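Local structure of putative adenylate cyclase (Vibrio parahaemolyticus, 2ACA) at residues A[165-168]-A[169-172]. The protein is of unknown function but, as a CYTH-domain protein resembling class IV adenylate cyclases, probably acts on a triphosphate substrate such as ATP. Numbering follows the deposited sequence.
Sequences LSEA and DREH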
loop_
_atom_site.group_PDB
_atom_site.type_symbol
_atom_site.label_atom_id
_atom_site.label_comp_id
_atom_site.label_asym_id
_atom_site.label_seq_id
_atom_site.Cartn_x
_atom_site.Cartn_y
_atom_site.Cartn_z
ATOM N N LEU A 165 26.861 -24.165 6.457
ATOM C CA LEU A 165 25.800 -24.153 7.457
ATOM C C LEU A 165 25.060 -25.483 7.433
ATOM O O LEU A 165 24.464 -25.859 6.422
ATOM C CB LEU A 165 24.820 -23.005 7.188
ATOM C CG LEU A 165 25.100 -21.666 7.881
ATOM C CD1 LEU A 165 26.548 -21.273 7.718
ATOM C CD2 LEU A 165 24.203 -20.598 7.289
ATOM N N SER A 166 25.106 -26.192 8.556
ATOM C CA SER A 166 24.457 -27.489 8.675
ATOM C C SER A 166 23.075 -27.377 9.307
ATOM O O SER A 166 22.727 -26.348 9.889
ATOM C CB SER A 166 25.336 -28.436 9.504
ATOM O OG SER A 166 25.707 -27.846 10.741
ATOM N N GLU A 167 22.290 -28.441 9.185
ATOM C CA GLU A 167 20.945 -28.470 9.742
ATOM C C GLU A 167 21.009 -28.097 11.220
ATOM O O GLU A 167 20.043 -27.588 11.788
ATOM C CB GLU A 167 20.339 -29.867 9.579
ATOM C CG GLU A 167 18.821 -29.922 9.709
ATOM C CD GLU A 167 18.103 -29.207 8.579
ATOM O OE1 GLU A 167 16.850 -29.212 8.572
ATOM O OE2 GLU A 167 18.784 -28.638 7.696
ATOM N N ALA A 168 22.160 -28.352 11.835
ATOM C CA ALA A 168 22.367 -28.044 13.243
ATOM C C ALA A 168 22.371 -26.532 13.453
ATOM O O ALA A 168 22.188 -26.048 14.569
ATOM C CB ALA A 168 23.688 -28.651 13.727
ATOM N N ASP A 169 22.589 -25.795 12.369
ATOM C CA ASP A 169 22.612 -24.336 12.421
ATOM C C ASP A 169 21.213 -23.755 12.186
ATOM O O ASP A 169 20.939 -22.601 12.527
ATOM C CB ASP A 169 23.583 -23.786 11.371
ATOM C CG ASP A 169 25.009 -24.250 11.600
ATOM O OD1 ASP A 169 25.524 -24.055 12.725
ATOM O OD2 ASP A 169 25.615 -24.803 10.654
ATOM N N ARG A 170 20.341 -24.571 11.600
ATOM C CA ARG A 170 18.969 -24.178 11.309
ATOM C C ARG A 170 18.285 -23.549 12.506
ATOM O O ARG A 170 18.374 -24.057 13.619
ATOM C CB ARG A 170 18.160 -25.394 10.859
ATOM C CG ARG A 170 18.356 -25.763 9.395
ATOM C CD ARG A 170 17.431 -24.945 8.490
ATOM N NE ARG A 170 16.071 -25.481 8.481
ATOM C CZ ARG A 170 14.974 -24.756 8.680
ATOM N NH1 ARG A 170 15.064 -23.453 8.913
ATOM N NH2 ARG A 170 13.780 -25.333 8.638
ATOM N N GLU A 171 17.605 -22.434 12.266
ATOM C CA GLU A 171 16.872 -21.734 13.313
ATOM C C GLU A 171 15.391 -21.797 12.957
ATOM O O GLU A 171 14.958 -21.236 11.949
ATOM C CB GLU A 171 17.321 -20.276 13.409
ATOM C CG GLU A 171 16.467 -19.431 14.348
ATOM C CD GLU A 171 16.529 -19.904 15.785
ATOM O OE1 GLU A 171 17.599 -19.744 16.414
ATOM O OE2 GLU A 171 15.518 -20.443 16.292
ATOM N N HIS A 172 14.616 -22.486 13.786
ATOM C CA HIS A 172 13.189 -22.634 13.548
ATOM C C HIS A 172 12.331 -21.554 14.195
ATOM O O HIS A 172 11.200 -21.333 13.774
ATOM C CB HIS A 172 12.718 -24.019 14.002
ATOM C CG HIS A 172 13.064 -25.112 13.040
ATOM N ND1 HIS A 172 14.359 -25.522 12.811
ATOM C CD2 HIS A 172 12.284 -25.857 12.222
ATOM C CE1 HIS A 172 14.362 -26.473 11.893
ATOM N NE2 HIS A 172 13.115 -26.694 11.519
#
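Ser166 and Asp169 close a turn through their side chains in the loop that leads from helix 152-162 of the CYTH domain to the edge of strand 11-19, a worked example of a short acidic side chain reaching back to tie up the backbone three residues earlier. Two donors converge on one carboxylate oxygen of Asp169. The backbone N of Ser166 donates a hydrogen bond of 2.6 Å to Asp169 OD2, on its anti side and close to the carboxylate plane, whereas Ser166 OG donates one of 3.0 Å to the same oxygen from well above that plane. With CG beside its own backbone N, chi1 -61° turns the carboxylate of Asp169 back toward Ser166. Asp169 N also bonds to Ser166 O, though the modelled separation is unusually short and its exact length doubtful, and Arg170 N bonds to Glu167 O at 3.0 Å, so main-chain bonds cross the turn as well. Beyond it, Asp169 pairs through its backbone with Arg18, and Leu165, Asp169 and Arg170 all touch Tyr17, which sets the turn against strand 11-19. Poorly ordered Glu167 runs alongside Arg170, their carboxylate and guanidinium planes 68° apart; Glu167 OE1 comes to the guanidinium edge, making a long salt bridge of 3.8 Å to Arg170 NE.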